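Side-chain contacts in putative uronate isomerase (Thermotoga maritima, PDB 4NAR), which possibly acts as a lactate racemase or a related enzyme, its exact substrate and reaction being unsettled: residues A[70-75]-A[281-286]; A[136-141]-A[208-213]; A[322-327]-A[350-355]. All coordinates share one frame; numbering follows the deposited sequence.

Interaction 1. Residues A[70-75]-A[281-286]; sequences SGTHRT and EVWTAG. With SO4 (sulfate ion), chain B.
Thr72 and Trp283 meet through a sulfate ion, probably taken up from the crystallisation liquor, that both segments hold by hydrogen bonds. The backbone N of Thr72 gives a nearly straight bond to sulfate O2 (2.9 Å, 167°), and OG1 of the same residue, also hydrogen-bonded to His315 NE2, donates to O3 at 2.7 Å. From segment 281-286, NE1 of Trp283 donates to O4 at 3.0 Å, and the ion lies at the indole edge. With CG anti to the backbone N (chi1 -161°), Trp283 swings its ring away from the helix toward this ion. His180 and Asn348 add further bonds to the sulfate.

The type II' turn from Ser70 to His73 presents the Thr72 N-H to the ion. It follows strand 63-68 of the seven-stranded mixed sheet, whereas helix 282-285 follows strand 268-274 of the five-stranded parallel sheet. The sulfate thus sits where the parts of the chain carrying these two sheets face each other, consistent with an anion-binding pocket.

Among the van der Waals contacts, the His73 and Trp283 rings meet rim to rim, planes at 84° and centroids 5.8 Å apart. NE2 of His73 lies near the indole plane, 4.0 Å from CD1 of Trp283, and CG2 of Thr284 reaches the same NE2 at 3.9 Å. On its other nitrogen, ND1, His73 is hydrogen-bonded to Asp38. A leucine in place of Trp283 would probably leave sulfate O4 without its donor from this segment and the His73 ring without its aromatic neighbour.

A water adds a second polar bridge between the segments: it accepts from Arg74 N at 3.0 Å and donates to Glu281 OE2 at 3.0 Å, while OE1 of Glu281 forms a salt bridge with Arg313.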
loop_
_atom_site.group_PDB
_atom_site.type_symbol
_atom_site.label_atom_id
_atom_site.label_comp_id
_atom_site.label_asym_id
_atom_site.label_seq_id
_atom_site.Cartn_x
_atom_site.Cartn_y
_atom_site.Cartn_z
ATOM N N SER A 70 7.897 2.431 -5.068
ATOM C CA SER A 70 7.843 0.974 -4.886
ATOM C C SER A 70 7.545 0.480 -3.457
ATOM O O SER A 70 6.984 -0.614 -3.265
ATOM C CB SER A 70 9.173 0.357 -5.327
ATOM O OG SER A 70 10.185 0.616 -4.354
ATOM N N GLY A 71 7.930 1.260 -2.454
ATOM C CA GLY A 71 8.045 0.703 -1.113
ATOM C C GLY A 71 9.064 -0.438 -1.147
ATOM O O GLY A 71 10.118 -0.310 -1.786
ATOM N N THR A 72 8.764 -1.561 -0.494
ATOM C CA THR A 72 9.669 -2.721 -0.560
ATOM C C THR A 72 9.469 -3.596 -1.806
ATOM O O THR A 72 10.196 -4.581 -1.989
ATOM C CB THR A 72 9.544 -3.646 0.679
ATOM O OG1 THR A 72 8.190 -4.082 0.811
ATOM C CG2 THR A 72 9.975 -2.930 1.959
ATOM N N HIS A 73 8.486 -3.248 -2.645
ATOM C CA HIS A 73 8.144 -4.064 -3.819
ATOM C C HIS A 73 9.247 -4.120 -4.875
ATOM O O HIS A 73 10.134 -3.259 -4.906
ATOM C CB HIS A 73 6.873 -3.554 -4.500
ATOM C CG HIS A 73 5.685 -3.481 -3.600
ATOM N ND1 HIS A 73 4.509 -2.867 -3.981
ATOM C CD2 HIS A 73 5.491 -3.926 -2.337
ATOM C CE1 HIS A 73 3.637 -2.947 -2.990
ATOM N NE2 HIS A 73 4.208 -3.582 -1.980
ATOM N N ARG A 74 9.156 -5.113 -5.761
ATOM C CA ARG A 74 10.168 -5.324 -6.808
ATOM C C ARG A 74 10.285 -4.120 -7.740
ATOM O O ARG A 74 9.372 -3.283 -7.822
ATOM C CB ARG A 74 9.886 -6.594 -7.639
ATOM C CG ARG A 74 8.535 -6.606 -8.404
ATOM C CD ARG A 74 8.517 -7.733 -9.470
ATOM N NE ARG A 74 7.280 -7.787 -10.254
ATOM C CZ ARG A 74 7.038 -7.040 -11.336
ATOM N NH1 ARG A 74 7.946 -6.165 -11.762
ATOM N NH2 ARG A 74 5.878 -7.158 -11.989
ATOM N N THR A 75 11.417 -4.032 -8.432
ATOM C CA THR A 75 11.595 -3.033 -9.465
ATOM C C THR A 75 10.679 -3.366 -10.628
ATOM O O THR A 75 10.310 -4.531 -10.842
ATOM C CB THR A 75 13.043 -3.012 -9.987
ATOM O OG1 THR A 75 13.432 -4.349 -10.349
ATOM C CG2 THR A 75 13.979 -2.486 -8.918
ATOM N N GLU A 281 2.730 -11.729 -5.070
ATOM C CA GLU A 281 3.347 -12.504 -4.015
ATOM C C GLU A 281 2.480 -12.320 -2.794
ATOM O O GLU A 281 1.585 -11.456 -2.788
ATOM C CB GLU A 281 4.747 -11.961 -3.738
ATOM C CG GLU A 281 4.720 -10.526 -3.247
ATOM C CD GLU A 281 5.973 -9.729 -3.604
ATOM O OE1 GLU A 281 6.848 -10.258 -4.328
ATOM O OE2 GLU A 281 6.073 -8.555 -3.163
ATOM N N VAL A 282 2.738 -13.124 -1.765
ATOM C CA VAL A 282 1.902 -13.113 -0.561
ATOM C C VAL A 282 1.867 -11.729 0.112
ATOM O O VAL A 282 0.820 -11.297 0.625
ATOM C CB VAL A 282 2.337 -14.202 0.432
ATOM C CG1 VAL A 282 1.437 -14.199 1.651
ATOM C CG2 VAL A 282 2.301 -15.579 -0.260
ATOM N N TRP A 283 3.003 -11.032 0.067
ATOM C CA TRP A 283 3.117 -9.679 0.609
ATOM C C TRP A 283 1.943 -8.800 0.193
ATOM O O TRP A 283 1.389 -8.090 1.021
ATOM C CB TRP A 283 4.419 -9.019 0.157
ATOM C CG TRP A 283 4.841 -7.829 0.997
ATOM C CD1 TRP A 283 4.747 -6.498 0.666
ATOM C CD2 TRP A 283 5.452 -7.875 2.293
ATOM N NE1 TRP A 283 5.265 -5.720 1.682
ATOM C CE2 TRP A 283 5.704 -6.540 2.691
ATOM C CE3 TRP A 283 5.827 -8.921 3.152
ATOM C CZ2 TRP A 283 6.306 -6.223 3.926
ATOM C CZ3 TRP A 283 6.427 -8.610 4.367
ATOM C CH2 TRP A 283 6.650 -7.270 4.749
ATOM N N THR A 284 1.555 -8.842 -1.080
ATOM C CA THR A 284 0.376 -8.087 -1.489
ATOM C C THR A 284 -0.920 -8.905 -1.477
ATOM O O THR A 284 -1.996 -8.357 -1.184
ATOM C CB THR A 284 0.550 -7.429 -2.853
ATOM O OG1 THR A 284 1.021 -8.407 -3.799
ATOM C CG2 THR A 284 1.529 -6.274 -2.753
ATOM N N ALA A 285 -0.836 -10.200 -1.782
ATOM C CA ALA A 285 -2.054 -11.010 -1.818
ATOM C C ALA A 285 -2.670 -11.148 -0.418
ATOM O O ALA A 285 -3.864 -11.474 -0.284
ATOM C CB ALA A 285 -1.800 -12.358 -2.429
ATOM N N GLY A 286 -1.859 -10.873 0.608
ATOM C CA GLY A 286 -2.327 -10.838 1.989
ATOM C C GLY A 286 -3.476 -9.855 2.227
ATOM O O GLY A 286 -4.220 -10.003 3.210
HETATM S S SO4 B . 5.766 -1.938 2.127
HETATM O O1 SO4 B . 5.377 -0.857 3.049
HETATM O O2 SO4 B . 6.206 -1.350 0.852
HETATM O O3 SO4 B . 6.844 -2.729 2.738
HETATM O O4 SO4 B . 4.602 -2.818 1.886
HETATM O O HOH W 1 6.831 -6.947 -5.633
#

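Interaction 2. Residues A[136-141]-A[208-213]; sequences RLLFED and EMIFEK
Phe139 and Lys213 bring the two backbones nearest, their CA atoms 7.0 Å apart, where the short 3-10 turn 136-138 and the residue after it come up against residues 208-213 of helix 198-213. No hydrogen bond crosses between the segments; the contact is van der Waals, and the Phe139 ring packs on both side-chain and backbone atoms of the helix.

That ring does most of the work. Having CG beside the backbone N, anti to the carbonyl carbon (chi1 -46°), it reaches across to the helix with its CE1 corner leading. This carbon stands 3.7 Å from CB of Lys213, met obliquely. The carbonyl oxygen of Ile210 lies at the edge of the same ring, near its plane and 3.8 Å from CE1; this oxygen also accepts the backbone N-H of Lys213. Beyond CB the lysine chain bends off from the ring, so it is the root of the side chain that packs here, not the charged end. One face of the phenyl ring is covered from within its own segment: CB of Leu138 sits 3.8 Å above the plane, over the ring centre.

Leu138 makes the second, more buried contact. Its CD1 touches CG2 of Ile210 at 4.0 Å, and the two side chains cross at a slant. CZ of Phe139 approaches the same methyl more loosely, at 4.3 Å.

The contact thus packs the connection between strands 130-135 and 144-150, in the lactate racemase N-terminal domain, onto helix 198-213. Strands 107-113 and 130-135 pack alongside: Phe139 rests on Ala108, Val110 and Val134, and Ile210 on Val110, Ile132 and Val134. Phe211 packs on Tyr242 and meets the ring of Phe245, both in helix 241-259.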
loop_
_atom_site.group_PDB
_atom_site.type_symbol
_atom_site.label_atom_id
_atom_site.label_comp_id
_atom_site.label_asym_id
_atom_site.label_seq_id
_atom_site.Cartn_x
_atom_site.Cartn_y
_atom_site.Cartn_z
ATOM N N ARG A 136 16.867 10.393 -3.201
ATOM C CA ARG A 136 17.528 11.697 -3.292
ATOM C C ARG A 136 16.995 12.525 -4.466
ATOM O O ARG A 136 17.198 13.746 -4.511
ATOM C CB ARG A 136 19.050 11.552 -3.342
ATOM C CG ARG A 136 19.526 10.549 -4.368
ATOM C CD ARG A 136 21.043 10.558 -4.450
ATOM N NE ARG A 136 21.472 10.682 -5.844
ATOM C CZ ARG A 136 22.038 11.768 -6.368
ATOM N NH1 ARG A 136 22.276 12.835 -5.611
ATOM N NH2 ARG A 136 22.382 11.777 -7.651
ATOM N N LEU A 137 16.279 11.870 -5.383
ATOM C CA LEU A 137 15.626 12.582 -6.487
ATOM C C LEU A 137 14.722 13.723 -6.033
ATOM O O LEU A 137 14.660 14.759 -6.698
ATOM C CB LEU A 137 14.839 11.637 -7.395
ATOM C CG LEU A 137 15.582 11.021 -8.587
ATOM C CD1 LEU A 137 14.725 9.899 -9.166
ATOM C CD2 LEU A 137 15.877 12.069 -9.663
ATOM N N LEU A 138 14.035 13.546 -4.904
ATOM C CA LEU A 138 13.205 14.617 -4.347
ATOM C C LEU A 138 13.904 15.963 -4.209
ATOM O O LEU A 138 13.231 16.995 -4.187
ATOM C CB LEU A 138 12.645 14.230 -2.981
ATOM C CG LEU A 138 11.530 13.196 -3.073
ATOM C CD1 LEU A 138 10.876 13.052 -1.705
ATOM C CD2 LEU A 138 10.517 13.578 -4.162
ATOM N N PHE A 139 15.236 15.960 -4.119
ATOM C CA PHE A 139 15.972 17.185 -3.792
ATOM C C PHE A 139 16.862 17.714 -4.904
ATOM O O PHE A 139 17.665 18.619 -4.676
ATOM C CB PHE A 139 16.762 16.996 -2.494
ATOM C CG PHE A 139 15.941 16.357 -1.415
ATOM C CD1 PHE A 139 14.912 17.070 -0.792
ATOM C CD2 PHE A 139 16.142 15.029 -1.072
ATOM C CE1 PHE A 139 14.119 16.472 0.182
ATOM C CE2 PHE A 139 15.351 14.417 -0.099
ATOM C CZ PHE A 139 14.330 15.141 0.530
ATOM N N GLU A 140 16.715 17.152 -6.098
ATOM C CA GLU A 140 17.439 17.644 -7.271
ATOM C C GLU A 140 16.768 18.895 -7.849
ATOM O O GLU A 140 15.735 19.335 -7.337
ATOM C CB GLU A 140 17.557 16.545 -8.322
ATOM C CG GLU A 140 17.758 15.191 -7.680
ATOM C CD GLU A 140 18.798 14.357 -8.383
ATOM O OE1 GLU A 140 18.972 14.545 -9.612
ATOM O OE2 GLU A 140 19.440 13.521 -7.701
ATOM N N ASP A 141 17.357 19.468 -8.897
ATOM C CA ASP A 141 16.845 20.722 -9.460
ATOM C C ASP A 141 15.541 20.567 -10.259
ATOM O O ASP A 141 15.511 20.822 -11.466
ATOM C CB ASP A 141 17.925 21.409 -10.319
ATOM C CG ASP A 141 18.491 20.489 -11.418
ATOM O OD1 ASP A 141 18.094 19.300 -11.488
ATOM O OD2 ASP A 141 19.349 20.956 -12.213
ATOM N N GLU A 208 6.894 16.293 7.069
ATOM C CA GLU A 208 7.120 17.707 7.324
ATOM C C GLU A 208 8.577 18.072 7.045
ATOM O O GLU A 208 8.865 19.039 6.335
ATOM C CB GLU A 208 6.801 18.025 8.773
ATOM C CG GLU A 208 5.452 18.672 8.963
ATOM C CD GLU A 208 5.317 19.301 10.338
ATOM O OE1 GLU A 208 5.186 18.547 11.339
ATOM O OE2 GLU A 208 5.358 20.553 10.411
HETATM N N MSE A 209 9.491 17.281 7.598
HETATM C CA MSE A 209 10.920 17.534 7.425
HETATM C C MSE A 209 11.346 17.360 5.961
HETATM O O MSE A 209 12.276 18.021 5.480
HETATM C CB MSE A 209 11.731 16.608 8.331
HETATM C CG MSE A 209 12.024 17.177 9.715
HETATM SE SE MSE A 209 12.808 15.780 10.837
HETATM C CE MSE A 209 11.181 14.744 11.125
ATOM N N ILE A 210 10.655 16.462 5.263
ATOM C CA ILE A 210 10.917 16.216 3.853
ATOM C C ILE A 210 10.493 17.418 3.015
ATOM O O ILE A 210 11.300 17.954 2.246
ATOM C CB ILE A 210 10.192 14.925 3.370
ATOM C CG1 ILE A 210 10.779 13.702 4.083
ATOM C CG2 ILE A 210 10.257 14.772 1.841
ATOM C CD1 ILE A 210 10.098 12.399 3.738
ATOM N N PHE A 211 9.240 17.852 3.158
ATOM C CA PHE A 211 8.741 18.941 2.315
ATOM C C PHE A 211 9.432 20.275 2.552
ATOM O O PHE A 211 9.481 21.139 1.663
ATOM C CB PHE A 211 7.231 19.067 2.407
ATOM C CG PHE A 211 6.516 18.061 1.569
ATOM C CD1 PHE A 211 5.936 18.432 0.367
ATOM C CD2 PHE A 211 6.472 16.724 1.961
ATOM C CE1 PHE A 211 5.287 17.482 -0.423
ATOM C CE2 PHE A 211 5.853 15.779 1.191
ATOM C CZ PHE A 211 5.253 16.148 -0.006
ATOM N N GLU A 212 9.979 20.422 3.751
ATOM C CA GLU A 212 10.834 21.551 4.074
ATOM C C GLU A 212 12.045 21.618 3.134
ATOM O O GLU A 212 12.400 22.692 2.648
ATOM C CB GLU A 212 11.319 21.421 5.511
ATOM C CG GLU A 212 10.957 22.597 6.402
ATOM C CD GLU A 212 12.034 22.871 7.436
ATOM O OE1 GLU A 212 12.604 21.892 7.981
ATOM O OE2 GLU A 212 12.334 24.059 7.677
ATOM N N LYS A 213 12.684 20.476 2.881
ATOM C CA LYS A 213 13.908 20.471 2.080
ATOM C C LYS A 213 13.667 20.462 0.555
ATOM O O LYS A 213 14.569 20.791 -0.222
ATOM C CB LYS A 213 14.829 19.325 2.506
ATOM C CG LYS A 213 15.435 19.508 3.903
ATOM C CD LYS A 213 16.293 20.781 3.975
ATOM C CE LYS A 213 15.867 21.682 5.151
ATOM N NZ LYS A 213 16.059 23.140 4.849
#

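Interaction 3. Residues A[322-327]-A[350-355]; sequences KWIREI and AAHVIN
His352, which meets Ile324 across this contact, has its ring nitrogen NE2 hydrogen-bonded to the hydroxyl of Tyr329. That tyrosine lies in the loop following helix 318-327, and its own ring also meets the imidazole. This is buried helix-helix packing: helix 318-327 lies against helix 347-357 through Ile324 and Ile327 on one side and His352 and Val353 on the other, with no hydrogen bond between the two segments.

The imidazole of His352 is carried toward the neighbouring helix by a chi1 of 159°, which sets CG opposite the backbone N, and CD2 comes 4.2 Å from CG1 of Ile324. The two side chains cross at about a right angle. The same imidazole stacks with the indole of Trp283, and the hydrogen bond between NE2 and Tyr329 OH probably helps to fix its rotation.

Closer to the end of helix 318-327, Ile327 faces helix 347-357 and packs on Val353. Tyr329 touches both Ile324 and Val353, while Phe345 and Tyr338 pack on Ile327. Because CG1 of Ile327 is anti to the backbone N (chi1 -165°), its CG2 branch lies between the N and the carbonyl carbon, and this methyl meets CG2 of Val353 at 4.0 Å.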
loop_
_atom_site.group_PDB
_atom_site.type_symbol
_atom_site.label_atom_id
_atom_site.label_comp_id
_atom_site.label_asym_id
_atom_site.label_seq_id
_atom_site.Cartn_x
_atom_site.Cartn_y
_atom_site.Cartn_z
ATOM N N LYS A 322 13.207 -14.979 2.875
ATOM C CA LYS A 322 13.856 -15.845 3.874
ATOM C C LYS A 322 13.302 -15.548 5.265
ATOM O O LYS A 322 12.981 -16.455 6.040
ATOM C CB LYS A 322 15.367 -15.607 3.875
ATOM C CG LYS A 322 16.238 -16.855 3.954
ATOM C CD LYS A 322 17.678 -16.531 3.516
ATOM C CE LYS A 322 17.728 -16.070 2.035
ATOM N NZ LYS A 322 18.751 -14.987 1.750
ATOM N N TRP A 323 13.175 -14.265 5.571
ATOM C CA TRP A 323 12.710 -13.856 6.887
ATOM C C TRP A 323 11.280 -14.299 7.157
ATOM O O TRP A 323 10.987 -14.824 8.235
ATOM C CB TRP A 323 12.854 -12.352 7.056
ATOM C CG TRP A 323 14.269 -11.944 7.291
ATOM C CD1 TRP A 323 15.290 -12.737 7.756
ATOM C CD2 TRP A 323 14.834 -10.639 7.082
ATOM N NE1 TRP A 323 16.454 -12.001 7.848
ATOM C CE2 TRP A 323 16.202 -10.711 7.444
ATOM C CE3 TRP A 323 14.318 -9.418 6.628
ATOM C CZ2 TRP A 323 17.063 -9.595 7.365
ATOM C CZ3 TRP A 323 15.173 -8.310 6.548
ATOM C CH2 TRP A 323 16.532 -8.410 6.917
ATOM N N ILE A 324 10.401 -14.090 6.180
ATOM C CA ILE A 324 9.017 -14.542 6.295
ATOM C C ILE A 324 8.924 -16.039 6.604
ATOM O O ILE A 324 8.190 -16.442 7.518
ATOM C CB ILE A 324 8.205 -14.230 5.025
ATOM C CG1 ILE A 324 8.001 -12.713 4.894
ATOM C CG2 ILE A 324 6.869 -14.966 5.067
ATOM C CD1 ILE A 324 7.730 -12.250 3.486
ATOM N N ARG A 325 9.671 -16.849 5.851
ATOM C CA ARG A 325 9.707 -18.299 6.047
ATOM C C ARG A 325 10.328 -18.718 7.393
ATOM O O ARG A 325 9.924 -19.729 7.967
ATOM C CB ARG A 325 10.441 -18.986 4.887
ATOM C CG ARG A 325 9.642 -19.050 3.585
ATOM C CD ARG A 325 10.411 -19.762 2.450
ATOM N NE ARG A 325 11.314 -18.857 1.731
ATOM C CZ ARG A 325 12.651 -18.909 1.772
ATOM N NH1 ARG A 325 13.264 -19.835 2.499
ATOM N NH2 ARG A 325 13.375 -18.034 1.072
ATOM N N GLU A 326 11.303 -17.954 7.890
ATOM C CA GLU A 326 11.881 -18.222 9.211
ATOM C C GLU A 326 10.833 -18.139 10.326
ATOM O O GLU A 326 10.618 -19.101 11.076
ATOM C CB GLU A 326 13.021 -17.246 9.521
ATOM C CG GLU A 326 14.420 -17.852 9.419
ATOM C CD GLU A 326 15.463 -16.868 8.865
ATOM O OE1 GLU A 326 15.446 -15.674 9.273
ATOM O OE2 GLU A 326 16.293 -17.294 8.018
ATOM N N ILE A 327 10.186 -16.984 10.441
ATOM C CA ILE A 327 9.237 -16.781 11.524
ATOM C C ILE A 327 7.873 -17.455 11.254
ATOM O O ILE A 327 7.231 -17.955 12.181
ATOM C CB ILE A 327 9.075 -15.267 11.860
ATOM C CG1 ILE A 327 8.387 -15.077 13.217
ATOM C CG2 ILE A 327 8.362 -14.492 10.721
ATOM C CD1 ILE A 327 8.038 -13.633 13.505
ATOM N N ALA A 350 7.730 -8.840 10.652
ATOM C CA ALA A 350 6.998 -9.207 11.861
ATOM C C ALA A 350 5.558 -8.702 11.783
ATOM O O ALA A 350 4.603 -9.450 12.055
ATOM C CB ALA A 350 7.697 -8.659 13.119
ATOM N N ALA A 351 5.395 -7.435 11.409
ATOM C CA ALA A 351 4.054 -6.858 11.310
ATOM C C ALA A 351 3.223 -7.580 10.231
ATOM O O ALA A 351 2.033 -7.871 10.432
ATOM C CB ALA A 351 4.133 -5.337 11.040
ATOM N N HIS A 352 3.862 -7.875 9.099
ATOM C CA HIS A 352 3.192 -8.520 7.965
ATOM C C HIS A 352 2.543 -9.853 8.357
ATOM O O HIS A 352 1.365 -10.117 8.081
ATOM C CB HIS A 352 4.205 -8.779 6.855
ATOM C CG HIS A 352 3.784 -9.850 5.887
ATOM N ND1 HIS A 352 2.802 -9.660 4.944
ATOM C CD2 HIS A 352 4.241 -11.117 5.714
ATOM C CE1 HIS A 352 2.661 -10.770 4.224
ATOM N NE2 HIS A 352 3.515 -11.663 4.677
ATOM N N VAL A 353 3.353 -10.684 8.997
ATOM C CA VAL A 353 2.951 -11.999 9.471
ATOM C C VAL A 353 1.716 -11.938 10.413
ATOM O O VAL A 353 0.751 -12.669 10.229
ATOM C CB VAL A 353 4.203 -12.696 10.087
ATOM C CG1 VAL A 353 3.886 -13.386 11.389
ATOM C CG2 VAL A 353 4.862 -13.611 9.047
ATOM N N ILE A 354 1.731 -11.047 11.394
ATOM C CA ILE A 354 0.575 -10.859 12.261
ATOM C C ILE A 354 -0.619 -10.378 11.444
ATOM O O ILE A 354 -1.745 -10.867 11.613
ATOM C CB ILE A 354 0.851 -9.804 13.338
ATOM C CG1 ILE A 354 2.064 -10.201 14.192
ATOM C CG2 ILE A 354 -0.405 -9.581 14.207
ATOM C CD1 ILE A 354 2.586 -9.076 15.115
ATOM N N ASN A 355 -0.365 -9.406 10.572
ATOM C CA ASN A 355 -1.397 -8.860 9.706
ATOM C C ASN A 355 -2.147 -9.944 8.915
ATOM O O ASN A 355 -3.391 -9.969 8.879
ATOM C CB ASN A 355 -0.782 -7.819 8.772
ATOM C CG ASN A 355 -0.586 -6.465 9.454
ATOM O OD1 ASN A 355 -1.298 -6.133 10.423
ATOM N ND2 ASN A 355 0.364 -5.669 8.942
#

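Interactions 1 and 3 form one continuous patch, their centres about 13 Å apart. The indole of Trp283 joins them: its NE1 serves the sulfate of interaction 1, while CZ3 of Trp283 lies 3.3 Å from CG of His352 and CE3 of Trp283 lies 3.8 Å from CD1 of Ile324. The helix pair of interaction 3 therefore backs the tryptophan that lines the anion site, and Asn348, at the start of helix 347-357, reaches the ion itself. Interaction 2 stands apart, its centre about 25 Å from that of interaction 1 and about 32 Å from that of interaction 3. Both its segments belong to the long stretch of chain between 70-75 and 281-286.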